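PDB 3WE5: ubiquitin conjugating enzyme from Agrocybe aegerita, which probably carries ubiquitin as a thioester on a cysteine after taking it from an E1 enzyme, then passes it on toward target proteins. Local coordinates for residues V43-V48 with W56-E61; T74-F79 with Q91-D96; N109-A114 with R155-N160. One frame throughout, in Å; residues are numbered along the deposited sequence.

Contact 1 (V43-V48 with W56-E61); sequences VGITLV and WLFTIE
Leu47 lays its CD1 methyl over one face of the Phe58 ring, 3.9 Å from the ring centroid and displaced toward the rim, a CH-pi contact. Leu47 CG stands anti to the backbone N (chi1 176°), which brings this branch back to the ring. On the same face of the sheet Ile45 CG1 lies beside Ile60 CD1 at 3.8 Å, while Ile45 CG2 reaches Phe58 CD2. Bulky apolar residues suit this face because helix 127-140 packs on Ile45 and Phe58, and helix 24-39 on Leu47.

Thr46 and Thr59 share the other face, where one water bonds both hydroxyls and donates to Gly44 O at 2.8 Å. Their backbones form the hydrogen-bonded pair. Thr46 N donates to Thr59 O at 2.9 Å, and Thr59 N returns a bond to Thr46 O at 2.8 Å. Nearby, Val48 CG2 meets Thr59 CG2 at 3.6 Å. Gly44, just before the strand, has a positive phi (92°), at which any CB would press on the preceding carbonyl and on Glu61 O; its own O accepts from Glu61 N. Strands 45-49 and 55-61 thus make the first beta hairpin of the antiparallel meander sheet of the E2 (UBC) fold.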
ATOM      1  N   VAL A  43     -18.140  14.837 -15.436  1.00 14.43           N
ATOM      2  CA  VAL A  43     -17.174  15.911 -15.281  1.00 13.01           C
ATOM      3  C   VAL A  43     -15.796  15.396 -14.864  1.00 11.98           C
ATOM      4  O   VAL A  43     -15.663  14.512 -13.985  1.00 17.18           O
ATOM      5  CB  VAL A  43     -17.716  17.011 -14.295  1.00 16.26           C
ATOM      6  CG1 VAL A  43     -17.931  16.448 -12.897  1.00 20.28           C
ATOM      7  CG2 VAL A  43     -16.774  18.209 -14.257  1.00 17.50           C
ATOM      8  N   GLY A  44     -14.771  15.929 -15.523  1.00  9.93           N
ATOM      9  CA  GLY A  44     -13.404  15.613 -15.165  1.00 10.91           C
ATOM     10  C   GLY A  44     -12.896  14.433 -15.981  1.00 13.77           C
ATOM     11  O   GLY A  44     -11.710  14.122 -15.967  1.00 14.57           O
ATOM     12  N   ILE A  45     -13.796  13.783 -16.696  1.00 13.09           N
ATOM     13  CA  ILE A  45     -13.377  12.616 -17.490  1.00 15.35           C
ATOM     14  C   ILE A  45     -13.489  12.969 -18.966  1.00 11.68           C
ATOM     15  O   ILE A  45     -14.512  13.458 -19.421  1.00 13.59           O
ATOM     16  CB  ILE A  45     -14.215  11.376 -17.133  1.00 13.44           C
ATOM     17  CG1 ILE A  45     -13.935  10.924 -15.703  1.00 14.60           C
ATOM     18  CG2 ILE A  45     -13.912  10.223 -18.124  1.00 16.43           C
ATOM     19  CD1 ILE A  45     -15.081  10.153 -15.097  1.00 19.24           C
ATOM     20  N   THR A  46     -12.419  12.761 -19.732  1.00 11.39           N
ATOM     21  CA  THR A  46     -12.475  13.090 -21.162  1.00 13.00           C
ATOM     22  C   THR A  46     -11.961  11.930 -22.004  1.00 11.45           C
ATOM     23  O   THR A  46     -10.889  11.415 -21.729  1.00 13.64           O
ATOM     24  CB  THR A  46     -11.596  14.296 -21.475  1.00 20.04           C
ATOM     25  OG1 THR A  46     -11.974  15.381 -20.616  1.00 19.59           O
ATOM     26  CG2 THR A  46     -11.752  14.720 -22.925  1.00 22.99           C
ATOM     27  N   LEU A  47     -12.738  11.531 -23.002  1.00 13.88           N
ATOM     28  CA  LEU A  47     -12.264  10.552 -24.010  1.00 11.31           C
ATOM     29  C   LEU A  47     -11.303  11.234 -24.971  1.00 12.44           C
ATOM     30  O   LEU A  47     -11.662  12.252 -25.582  1.00 15.63           O
ATOM     31  CB  LEU A  47     -13.459   9.958 -24.767  1.00 10.43           C
ATOM     32  CG  LEU A  47     -13.078   8.987 -25.904  1.00 13.41           C
ATOM     33  CD1 LEU A  47     -12.432   7.761 -25.307  1.00 14.28           C
ATOM     34  CD2 LEU A  47     -14.318   8.598 -26.667  1.00 13.09           C
ATOM     35  N   VAL A  48     -10.081  10.698 -25.057  1.00 10.56           N
ATOM     36  CA  VAL A  48      -8.991  11.234 -25.894  1.00 10.58           C
ATOM     37  C   VAL A  48      -8.788  10.414 -27.171  1.00 15.21           C
ATOM     38  O   VAL A  48      -8.511  10.973 -28.229  1.00 17.04           O
ATOM     39  CB  VAL A  48      -7.692  11.337 -25.063  1.00 16.56           C
ATOM     40  CG1 VAL A  48      -6.469  11.549 -25.948  1.00 20.77           C
ATOM     41  CG2 VAL A  48      -7.842  12.481 -24.065  1.00 25.99           C
ATOM     42  N   TRP A  56      -8.304   2.149 -25.644  1.00 11.20           N
ATOM     43  CA  TRP A  56      -8.844   3.508 -25.541  1.00 10.27           C
ATOM     44  C   TRP A  56      -8.055   4.312 -24.511  1.00 10.45           C
ATOM     45  O   TRP A  56      -7.481   3.768 -23.559  1.00 10.47           O
ATOM     46  CB  TRP A  56     -10.319   3.477 -25.080  1.00  9.65           C
ATOM     47  CG  TRP A  56     -11.319   2.877 -26.036  1.00 10.25           C
ATOM     48  CD1 TRP A  56     -11.090   2.372 -27.295  1.00 10.41           C
ATOM     49  CD2 TRP A  56     -12.719   2.743 -25.792  1.00 12.40           C
ATOM     50  NE1 TRP A  56     -12.278   1.921 -27.846  1.00 11.62           N
ATOM     51  CE2 TRP A  56     -13.294   2.141 -26.941  1.00 12.04           C
ATOM     52  CE3 TRP A  56     -13.551   3.077 -24.707  1.00 14.22           C
ATOM     53  CZ2 TRP A  56     -14.669   1.842 -27.030  1.00 13.17           C
ATOM     54  CZ3 TRP A  56     -14.918   2.776 -24.792  1.00 13.49           C
ATOM     55  CH2 TRP A  56     -15.469   2.178 -25.962  1.00 15.24           C
ATOM     56  N   LEU A  57      -8.025   5.631 -24.702  1.00 12.40           N
ATOM     57  CA  LEU A  57      -7.380   6.534 -23.749  1.00 11.05           C
ATOM     58  C   LEU A  57      -8.357   7.620 -23.284  1.00 10.66           C
ATOM     59  O   LEU A  57      -9.089   8.203 -24.088  1.00 10.73           O
ATOM     60  CB  LEU A  57      -6.208   7.244 -24.431  1.00 15.23           C
ATOM     61  CG  LEU A  57      -5.049   6.364 -24.888  1.00 14.30           C
ATOM     62  CD1 LEU A  57      -4.053   7.230 -25.709  1.00 19.93           C
ATOM     63  CD2 LEU A  57      -4.355   5.715 -23.720  1.00 14.56           C
ATOM     64  N   PHE A  58      -8.338   7.880 -21.977  1.00 13.44           N
ATOM     65  CA  PHE A  58      -9.080   8.979 -21.350  1.00 12.11           C
ATOM     66  C   PHE A  58      -8.114   9.894 -20.582  1.00 10.98           C
ATOM     67  O   PHE A  58      -7.031   9.479 -20.192  1.00 14.48           O
ATOM     68  CB  PHE A  58     -10.081   8.420 -20.323  1.00  9.85           C
ATOM     69  CG  PHE A  58     -11.205   7.654 -20.916  1.00 10.91           C
ATOM     70  CD1 PHE A  58     -11.032   6.326 -21.292  1.00 13.98           C
ATOM     71  CD2 PHE A  58     -12.449   8.245 -21.104  1.00 11.44           C
ATOM     72  CE1 PHE A  58     -12.085   5.611 -21.840  1.00 10.12           C
ATOM     73  CE2 PHE A  58     -13.509   7.542 -21.646  1.00 13.23           C
ATOM     74  CZ  PHE A  58     -13.315   6.206 -22.036  1.00 12.33           C
ATOM     75  N   THR A  59      -8.515  11.142 -20.357  1.00 14.23           N
ATOM     76  CA  THR A  59      -7.879  11.918 -19.290  1.00 12.05           C
ATOM     77  C   THR A  59      -8.810  11.936 -18.087  1.00 10.09           C
ATOM     78  O   THR A  59     -10.024  11.963 -18.246  1.00 14.42           O
ATOM     79  CB  THR A  59      -7.509  13.334 -19.705  1.00 13.83           C
ATOM     80  OG1 THR A  59      -8.674  14.039 -20.113  1.00 22.69           O
ATOM     81  CG2 THR A  59      -6.508  13.304 -20.840  1.00 21.24           C
ATOM     82  N   ILE A  60      -8.210  11.897 -16.900  1.00 13.83           N
ATOM     83  CA  ILE A  60      -8.959  11.883 -15.645  1.00 13.25           C
ATOM     84  C   ILE A  60      -8.463  13.062 -14.814  1.00 12.32           C
ATOM     85  O   ILE A  60      -7.264  13.158 -14.487  1.00 16.19           O
ATOM     86  CB  ILE A  60      -8.681  10.611 -14.862  1.00 17.39           C
ATOM     87  CG1 ILE A  60      -9.085   9.366 -15.677  1.00 19.05           C
ATOM     88  CG2 ILE A  60      -9.386  10.644 -13.492  1.00 23.77           C
ATOM     89  CD1 ILE A  60     -10.559   9.296 -16.051  1.00 16.61           C
ATOM     90  N   GLU A  61      -9.383  13.958 -14.479  1.00 16.53           N
ATOM     91  CA  GLU A  61      -9.067  15.033 -13.533  1.00 15.58           C
ATOM     92  C   GLU A  61      -9.963  14.856 -12.333  1.00 15.12           C
ATOM     93  O   GLU A  61     -11.164  14.631 -12.478  1.00 15.82           O
ATOM     94  CB  GLU A  61      -9.316  16.401 -14.150  1.00 16.90           C
ATOM     95  CG  GLU A  61      -9.068  17.535 -13.155  1.00 24.76           C
ATOM     96  CD  GLU A  61      -9.000  18.895 -13.805  1.00 46.03           C
ATOM     97  OE1 GLU A  61      -8.920  18.951 -15.053  1.00 37.65           O
ATOM     98  OE2 GLU A  61      -9.025  19.901 -13.055  1.00 36.46           O
TER
HETATM   99  O   HOH W   1     -10.328  15.056 -18.216  1.00 21.54           O

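Contact 2 (T74-F79 with Q91-D96); sequences TLQFRF and QFVVTD
Leu75 and Phe92 meet as the non-hydrogen-bonded pair of a beta hairpin, strands 72-78 and 89-92, which completes the antiparallel meander of the E2 fold. This is the tightly packed side. Leu75 CD1 sits over the centre of the Phe92 ring, 3.9 Å from its centroid and almost on the ring normal, a CH-pi contact. Leu75 reaches there because its CG stands anti to the backbone N (chi1 -175°), which carries CD1 over to the ring. A leucine offers a methyl to the flat ring, and both residues are buried, Leu75 against Ile60 and Phe92 against Pro101 and Ile112.

The opposite face, that of Gln76 and Gln91, is looser, more polar and partly exposed. Its apolar end lies where the pairing stops: Thr74 O accepts from Val93 N at 2.9 Å, and Thr74 CG2 packs on Val93 CG2. The same Val93 methyl touches the CB of Gln76, crossing that side chain at about a right angle, so one valine methyl serves two neighbours, Thr74 and Gln76.

Gln76 and Gln91, the hydrogen-bonded pair, run side by side with their amide planes 55° apart. Their long chains carry the amides beyond the backbone, where water can take part: one water accepts from Gln76 NE2 and from Arg78 NE, lying at the edge of the guanidinium in its plane. The chain of Arg78 bends at chi3, bringing the group across Gln91, while NH1 forms a salt bridge with Asp159 that probably fixes its rotation. A guanidinium suits this place because its several N-H groups can serve acid, water and amide together. Its NH2 donates to Gln91 OE1 at 2.9 Å, 20° out of the plane of that amide carbonyl.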
ATOM      1  N   THR A  74      -3.455  10.488 -17.699  1.00 15.55           N
ATOM      2  CA  THR A  74      -3.934   9.711 -18.837  1.00 14.39           C
ATOM      3  C   THR A  74      -4.139   8.270 -18.396  1.00 13.16           C
ATOM      4  O   THR A  74      -3.242   7.658 -17.810  1.00 15.29           O
ATOM      5  CB  THR A  74      -2.924   9.797 -19.987  1.00 16.27           C
ATOM      6  OG1 THR A  74      -2.867  11.160 -20.437  1.00 18.49           O
ATOM      7  CG2 THR A  74      -3.328   8.916 -21.148  1.00 16.91           C
ATOM      8  N   LEU A  75      -5.330   7.753 -18.684  1.00 13.29           N
ATOM      9  CA  LEU A  75      -5.747   6.398 -18.279  1.00 11.21           C
ATOM     10  C   LEU A  75      -6.000   5.574 -19.536  1.00 10.40           C
ATOM     11  O   LEU A  75      -6.745   5.992 -20.424  1.00 15.93           O
ATOM     12  CB  LEU A  75      -7.028   6.489 -17.442  1.00 15.55           C
ATOM     13  CG  LEU A  75      -7.580   5.208 -16.804  1.00 13.05           C
ATOM     14  CD1 LEU A  75      -6.577   4.664 -15.774  1.00 14.28           C
ATOM     15  CD2 LEU A  75      -8.946   5.482 -16.137  1.00 16.70           C
ATOM     16  N   GLN A  76      -5.374   4.396 -19.596  1.00 11.34           N
ATOM     17  CA  GLN A  76      -5.480   3.522 -20.764  1.00 10.28           C
ATOM     18  C   GLN A  76      -6.307   2.291 -20.423  1.00 11.16           C
ATOM     19  O   GLN A  76      -6.141   1.723 -19.345  1.00 13.11           O
ATOM     20  CB  GLN A  76      -4.064   3.110 -21.173  1.00 13.73           C
ATOM     21  CG  GLN A  76      -3.949   2.126 -22.351  1.00 16.60           C
ATOM     22  CD  GLN A  76      -2.485   1.723 -22.525  1.00 21.17           C
ATOM     23  OE1 GLN A  76      -1.700   2.474 -23.085  1.00 26.05           O
ATOM     24  NE2 GLN A  76      -2.103   0.578 -21.973  1.00 19.85           N
ATOM     25  N   PHE A  77      -7.222   1.942 -21.322  1.00  9.66           N
ATOM     26  CA  PHE A  77      -7.992   0.696 -21.258  1.00  8.72           C
ATOM     27  C   PHE A  77      -7.541  -0.194 -22.397  1.00 11.75           C
ATOM     28  O   PHE A  77      -7.513   0.247 -23.540  1.00 13.05           O
ATOM     29  CB  PHE A  77      -9.475   0.984 -21.453  1.00 12.70           C
ATOM     30  CG  PHE A  77     -10.107   1.629 -20.268  1.00 12.90           C
ATOM     31  CD1 PHE A  77      -9.856   2.951 -19.979  1.00 14.13           C
ATOM     32  CD2 PHE A  77     -10.957   0.903 -19.440  1.00 11.97           C
ATOM     33  CE1 PHE A  77     -10.449   3.552 -18.844  1.00 14.71           C
ATOM     34  CE2 PHE A  77     -11.532   1.476 -18.351  1.00 13.71           C
ATOM     35  CZ  PHE A  77     -11.271   2.798 -18.032  1.00 13.45           C
ATOM     36  N   ARG A  78      -7.220  -1.447 -22.094  1.00 12.04           N
ATOM     37  CA  ARG A  78      -7.032  -2.450 -23.152  1.00 13.82           C
ATOM     38  C   ARG A  78      -8.059  -3.563 -23.014  1.00 13.07           C
ATOM     39  O   ARG A  78      -8.311  -4.041 -21.894  1.00 17.54           O
ATOM     40  CB  ARG A  78      -5.603  -3.012 -23.098  1.00 14.57           C
ATOM     41  CG  ARG A  78      -4.572  -2.076 -23.698  1.00 15.63           C
ATOM     42  CD  ARG A  78      -3.194  -2.715 -23.766  1.00 23.57           C
ATOM     43  NE  ARG A  78      -2.569  -2.756 -22.453  1.00 27.99           N
ATOM     44  CZ  ARG A  78      -1.411  -3.353 -22.198  1.00 39.62           C
ATOM     45  NH1 ARG A  78      -0.763  -3.992 -23.168  1.00 36.39           N
ATOM     46  NH2 ARG A  78      -0.907  -3.320 -20.975  1.00 25.48           N
ATOM     47  N   PHE A  79      -8.650  -3.968 -24.136  1.00 12.71           N
ATOM     48  CA  PHE A  79      -9.754  -4.952 -24.155  1.00 13.97           C
ATOM     49  C   PHE A  79      -9.331  -6.221 -24.878  1.00 21.77           C
ATOM     50  O   PHE A  79      -8.784  -6.146 -25.984  1.00 18.30           O
ATOM     51  CB  PHE A  79     -10.995  -4.373 -24.863  1.00 13.34           C
ATOM     52  CG  PHE A  79     -11.376  -2.980 -24.387  1.00 10.19           C
ATOM     53  CD1 PHE A  79     -12.023  -2.815 -23.167  1.00 13.33           C
ATOM     54  CD2 PHE A  79     -11.073  -1.862 -25.147  1.00 15.25           C
ATOM     55  CE1 PHE A  79     -12.339  -1.528 -22.689  1.00 13.34           C
ATOM     56  CE2 PHE A  79     -11.424  -0.573 -24.693  1.00 12.53           C
ATOM     57  CZ  PHE A  79     -12.049  -0.420 -23.467  1.00 11.27           C
ATOM     58  N   GLN A  91      -4.576   0.959 -16.815  1.00 11.75           N
ATOM     59  CA  GLN A  91      -3.392   1.516 -16.184  1.00 17.90           C
ATOM     60  C   GLN A  91      -3.243   2.992 -16.549  1.00 12.31           C
ATOM     61  O   GLN A  91      -3.694   3.439 -17.624  1.00 13.06           O
ATOM     62  CB  GLN A  91      -2.146   0.727 -16.603  1.00 17.64           C
ATOM     63  CG  GLN A  91      -1.854   0.812 -18.090  1.00 16.92           C
ATOM     64  CD  GLN A  91      -1.159  -0.438 -18.611  1.00 22.47           C
ATOM     65  OE1 GLN A  91      -1.810  -1.373 -19.084  1.00 24.26           O
ATOM     66  NE2 GLN A  91       0.165  -0.459 -18.527  1.00 22.67           N
ATOM     67  N   PHE A  92      -2.638   3.750 -15.641  1.00 16.07           N
ATOM     68  CA  PHE A  92      -2.245   5.111 -15.965  1.00 15.41           C
ATOM     69  C   PHE A  92      -1.032   5.011 -16.876  1.00 15.98           C
ATOM     70  O   PHE A  92      -0.166   4.133 -16.688  1.00 17.64           O
ATOM     71  CB  PHE A  92      -1.941   5.918 -14.696  1.00 19.37           C
ATOM     72  CG  PHE A  92      -3.179   6.284 -13.907  1.00 14.92           C
ATOM     73  CD1 PHE A  92      -3.990   7.341 -14.311  1.00 16.83           C
ATOM     74  CD2 PHE A  92      -3.562   5.540 -12.794  1.00 13.81           C
ATOM     75  CE1 PHE A  92      -5.161   7.679 -13.596  1.00 18.33           C
ATOM     76  CE2 PHE A  92      -4.719   5.879 -12.063  1.00 19.15           C
ATOM     77  CZ  PHE A  92      -5.521   6.944 -12.461  1.00 16.19           C
ATOM     78  N   VAL A  93      -0.994   5.899 -17.863  1.00 16.43           N
ATOM     79  CA  VAL A  93       0.099   5.974 -18.831  1.00 20.88           C
ATOM     80  C   VAL A  93       1.312   6.691 -18.242  1.00 22.17           C
ATOM     81  O   VAL A  93       1.198   7.753 -17.606  1.00 20.33           O
ATOM     82  CB  VAL A  93      -0.367   6.634 -20.132  1.00 20.39           C
ATOM     83  CG1 VAL A  93       0.805   6.830 -21.114  1.00 19.93           C
ATOM     84  CG2 VAL A  93      -1.429   5.784 -20.782  1.00 15.10           C
ATOM     85  N   VAL A  94       2.480   6.086 -18.420  1.00 20.45           N
ATOM     86  CA  VAL A  94       3.696   6.688 -17.875  1.00 21.72           C
ATOM     87  C   VAL A  94       4.757   6.879 -18.945  1.00 25.92           C
ATOM     88  O   VAL A  94       5.951   7.016 -18.629  1.00 27.71           O
ATOM     89  CB  VAL A  94       4.263   5.889 -16.682  1.00 24.42           C
ATOM     90  CG1 VAL A  94       3.296   5.930 -15.519  1.00 21.72           C
ATOM     91  CG2 VAL A  94       4.565   4.436 -17.079  1.00 23.67           C
ATOM     92  N   THR A  95       4.323   6.886 -20.203  1.00 27.08           N
ATOM     93  CA  THR A  95       5.230   7.140 -21.322  1.00 30.50           C
ATOM     94  C   THR A  95       5.334   8.628 -21.617  1.00 33.24           C
ATOM     95  O   THR A  95       4.479   9.419 -21.209  1.00 27.85           O
ATOM     96  CB  THR A  95       4.780   6.418 -22.604  1.00 28.94           C
ATOM     97  OG1 THR A  95       3.411   6.739 -22.880  1.00 32.97           O
ATOM     98  CG2 THR A  95       4.911   4.908 -22.451  1.00 36.48           C
ATOM     99  N   ASP A  96       6.391   9.011 -22.327  1.00 37.59           N
ATOM    100  CA  ASP A  96       6.527  10.376 -22.829  1.00 34.79           C
ATOM    101  C   ASP A  96       6.442  11.453 -21.756  1.00 26.09           C
ATOM    102  O   ASP A  96       5.791  12.479 -21.955  1.00 36.02           O
ATOM    103  CB  ASP A  96       5.474  10.651 -23.906  1.00 40.08           C
ATOM    104  CG  ASP A  96       5.466   9.596 -24.982  1.00 52.26           C
ATOM    105  OD1 ASP A  96       6.475   9.498 -25.707  1.00 56.02           O
ATOM    106  OD2 ASP A  96       4.455   8.871 -25.102  1.00 55.21           O
TER
HETATM  107  O   HOH W   2      -3.962  -1.174 -20.337  1.00 18.00           O

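Contact 3 (N109-A114 with R155-N160); sequences NGHICA and RTAPDN
His111 reaches from the 109-114 loop to the backbone of Pro158, and most of its side chain is in contact on the way. Its CB points toward residues 155-160 and lies 3.4 Å from Asn109 OD1. With CG anti to the carbonyl carbon (chi1 -70°), the imidazole extends beneath the amide of Asn109, whose ND2 stands 3.3 Å above the ring plane and over its centre. ND1 is hydrogen-bonded to the hydroxyl of Tyr153 in helix 150-156. CE1 meets Pro158 O at 3.2 Å, at the ring edge and in its plane. NE2, at the tip, lies 3.7 Å from Pro158 O and 3.8 Å from Asp159 O, without a bond to either.

The 109-114 segment fits the loop that in E2 enzymes carries the ubiquitin-accepting cysteine, consistent with that role for Cys113, which also packs on Ala148 of the second subunit. At the start of this segment, Asn109 OD1 accepts from His111 N at 3.1 Å, an Asx turn with the donor well above the carbonyl plane. Gly110, between them, has a positive phi (94°) at which a CB would jam against the preceding carbonyl. With an alanine in place of Asn109 the acceptor for His111 N and the amide over the imidazole are gone, and the turn and the ring would probably be freer to move. A small residue suits position Ala157, whose CB approaches Asn109 ND2 to 3.5 Å.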
ATOM      1  N   ASN A 109       4.664   2.410 -12.146  1.00 21.71           N
ATOM      2  CA  ASN A 109       4.593   2.017 -13.536  1.00 24.72           C
ATOM      3  C   ASN A 109       3.186   2.196 -14.097  1.00 26.33           C
ATOM      4  O   ASN A 109       2.920   1.824 -15.233  1.00 21.83           O
ATOM      5  CB  ASN A 109       5.063   0.571 -13.728  1.00 27.41           C
ATOM      6  CG  ASN A 109       4.097  -0.449 -13.151  1.00 24.94           C
ATOM      7  OD1 ASN A 109       3.196  -0.115 -12.376  1.00 21.67           O
ATOM      8  ND2 ASN A 109       4.301  -1.713 -13.508  1.00 26.03           N
ATOM      9  N   GLY A 110       2.279   2.740 -13.289  1.00 22.47           N
ATOM     10  CA  GLY A 110       0.929   3.031 -13.767  1.00 21.63           C
ATOM     11  C   GLY A 110      -0.104   1.954 -13.502  1.00 21.48           C
ATOM     12  O   GLY A 110      -1.313   2.197 -13.660  1.00 17.15           O
ATOM     13  N   HIS A 111       0.348   0.764 -13.109  1.00 19.64           N
ATOM     14  CA  HIS A 111      -0.578  -0.325 -12.813  1.00 19.83           C
ATOM     15  C   HIS A 111      -1.415   0.036 -11.596  1.00 19.33           C
ATOM     16  O   HIS A 111      -0.953   0.745 -10.697  1.00 18.72           O
ATOM     17  CB  HIS A 111       0.186  -1.617 -12.550  1.00 18.93           C
ATOM     18  CG  HIS A 111       0.837  -2.180 -13.772  1.00 22.92           C
ATOM     19  ND1 HIS A 111       1.348  -3.458 -13.816  1.00 29.02           N
ATOM     20  CD2 HIS A 111       1.043  -1.647 -14.999  1.00 26.22           C
ATOM     21  CE1 HIS A 111       1.846  -3.687 -15.019  1.00 30.39           C
ATOM     22  NE2 HIS A 111       1.674  -2.604 -15.757  1.00 31.36           N
ATOM     23  N   ILE A 112      -2.642  -0.461 -11.564  1.00 16.82           N
ATOM     24  CA  ILE A 112      -3.596  -0.046 -10.535  1.00 22.14           C
ATOM     25  C   ILE A 112      -4.092  -1.239  -9.734  1.00 20.47           C
ATOM     26  O   ILE A 112      -4.489  -2.249 -10.310  1.00 22.01           O
ATOM     27  CB  ILE A 112      -4.818   0.633 -11.181  1.00 19.39           C
ATOM     28  CG1 ILE A 112      -4.399   1.873 -11.986  1.00 14.05           C
ATOM     29  CG2 ILE A 112      -5.881   0.963 -10.122  1.00 21.22           C
ATOM     30  CD1 ILE A 112      -5.455   2.347 -12.987  1.00 15.40           C
ATOM     31  N   CYS A 113      -4.070  -1.130  -8.410  1.00 18.52           N
ATOM     32  CA  CYS A 113      -4.730  -2.129  -7.560  1.00 20.21           C
ATOM     33  C   CYS A 113      -6.121  -1.637  -7.142  1.00 29.92           C
ATOM     34  O   CYS A 113      -6.262  -0.800  -6.251  1.00 27.00           O
ATOM     35  CB  CYS A 113      -3.875  -2.420  -6.323  1.00 32.77           C
ATOM     36  SG  CYS A 113      -4.500  -3.795  -5.319  1.00 45.95           S
ATOM     37  N   ALA A 114      -7.158  -2.137  -7.798  1.00 20.23           N
ATOM     38  CA  ALA A 114      -8.519  -1.730  -7.459  1.00 22.88           C
ATOM     39  C   ALA A 114      -9.423  -2.916  -7.694  1.00 21.87           C
ATOM     40  O   ALA A 114      -9.252  -3.635  -8.675  1.00 25.72           O
ATOM     41  CB  ALA A 114      -8.960  -0.561  -8.308  1.00 24.79           C
ATOM     42  N   ARG A 155       9.664  -3.950 -10.399  1.00 37.18           N
ATOM     43  CA  ARG A 155      10.838  -4.625 -10.955  1.00 38.39           C
ATOM     44  C   ARG A 155      10.478  -5.827 -11.818  1.00 34.43           C
ATOM     45  O   ARG A 155      11.092  -6.058 -12.862  1.00 45.08           O
ATOM     46  CB  ARG A 155      11.772  -5.093  -9.832  1.00 38.53           C
ATOM     47  CG  ARG A 155      12.604  -3.997  -9.207  1.00 59.54           C
ATOM     48  CD  ARG A 155      13.789  -4.578  -8.442  1.00 63.05           C
ATOM     49  NE  ARG A 155      13.391  -5.158  -7.162  1.00 63.33           N
ATOM     50  CZ  ARG A 155      13.300  -4.465  -6.032  1.00 56.03           C
ATOM     51  NH1 ARG A 155      13.578  -3.164  -6.029  1.00 45.60           N
ATOM     52  NH2 ARG A 155      12.931  -5.067  -4.906  1.00 46.71           N
ATOM     53  N   THR A 156       9.486  -6.597 -11.376  1.00 37.87           N
ATOM     54  CA  THR A 156       9.138  -7.856 -12.034  1.00 41.92           C
ATOM     55  C   THR A 156       7.786  -7.794 -12.763  1.00 52.65           C
ATOM     56  O   THR A 156       7.306  -8.801 -13.288  1.00 42.92           O
ATOM     57  CB  THR A 156       9.115  -9.009 -11.007  1.00 52.81           C
ATOM     58  OG1 THR A 156       8.696 -10.224 -11.640  1.00 60.38           O
ATOM     59  CG2 THR A 156       8.162  -8.685  -9.879  1.00 44.49           C
ATOM     60  N   ALA A 157       7.188  -6.607 -12.809  1.00 39.65           N
ATOM     61  CA  ALA A 157       5.839  -6.448 -13.367  1.00 47.72           C
ATOM     62  C   ALA A 157       5.735  -6.696 -14.879  1.00 39.88           C
ATOM     63  O   ALA A 157       6.537  -6.185 -15.662  1.00 46.59           O
ATOM     64  CB  ALA A 157       5.269  -5.077 -13.002  1.00 37.55           C
ATOM     65  N   PRO A 158       4.718  -7.463 -15.290  1.00 38.83           N
ATOM     66  CA  PRO A 158       4.483  -7.828 -16.692  1.00 40.15           C
ATOM     67  C   PRO A 158       3.875  -6.676 -17.492  1.00 51.00           C
ATOM     68  O   PRO A 158       3.386  -5.716 -16.884  1.00 37.93           O
ATOM     69  CB  PRO A 158       3.467  -8.956 -16.571  1.00 42.01           C
ATOM     70  CG  PRO A 158       2.682  -8.602 -15.345  1.00 44.36           C
ATOM     71  CD  PRO A 158       3.668  -7.987 -14.398  1.00 39.73           C
ATOM     72  N   ASP A 159       3.902  -6.778 -18.824  1.00 41.36           N
ATOM     73  CA  ASP A 159       3.337  -5.742 -19.695  1.00 45.36           C
ATOM     74  C   ASP A 159       1.893  -5.458 -19.335  1.00 45.49           C
ATOM     75  O   ASP A 159       1.485  -4.305 -19.175  1.00 47.06           O
ATOM     76  CB  ASP A 159       3.390  -6.155 -21.174  1.00 46.04           C
ATOM     77  CG  ASP A 159       2.606  -5.194 -22.077  1.00 61.92           C
ATOM     78  OD1 ASP A 159       3.068  -4.050 -22.274  1.00 62.37           O
ATOM     79  OD2 ASP A 159       1.526  -5.577 -22.584  1.00 47.92           O
ATOM     80  N   ASN A 160       1.126  -6.531 -19.211  1.00 39.83           N
ATOM     81  CA  ASN A 160      -0.285  -6.427 -18.928  1.00 42.41           C
ATOM     82  C   ASN A 160      -0.490  -6.620 -17.437  1.00 44.24           C
ATOM     83  O   ASN A 160      -0.067  -7.631 -16.883  1.00 41.98           O
ATOM     84  CB  ASN A 160      -1.041  -7.483 -19.727  1.00 47.32           C
ATOM     85  CG  ASN A 160      -2.492  -7.127 -19.925  1.00 50.97           C
ATOM     86  OD1 ASN A 160      -3.281  -7.194 -18.986  1.00 42.57           O
ATOM     87  ND2 ASN A 160      -2.857  -6.754 -21.150  1.00 49.02           N
TER

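Overall arrangement
Contacts 1 and 2 are successive hairpins of one sheet: strands 55-61 and 72-78 are neighbours, joined by backbone bonds such as Phe58 O to Leu75 N. Each is partly buried, with an aromatic-aliphatic face turned inward and a more polar face where water enters. Contact 3 is a small surface contact between two largely irregular segments, about 20 Å from contact 1 centre to centre, and relies on ring edge and amide packing instead of strand pairing. Contact 2 links the two regions, through its arginine and Asp159 of contact 3, and through Phe92 N, which approaches Gly110 O, probably as a hydrogen bond, tying the sheet's outer strand to the 109-114 loop.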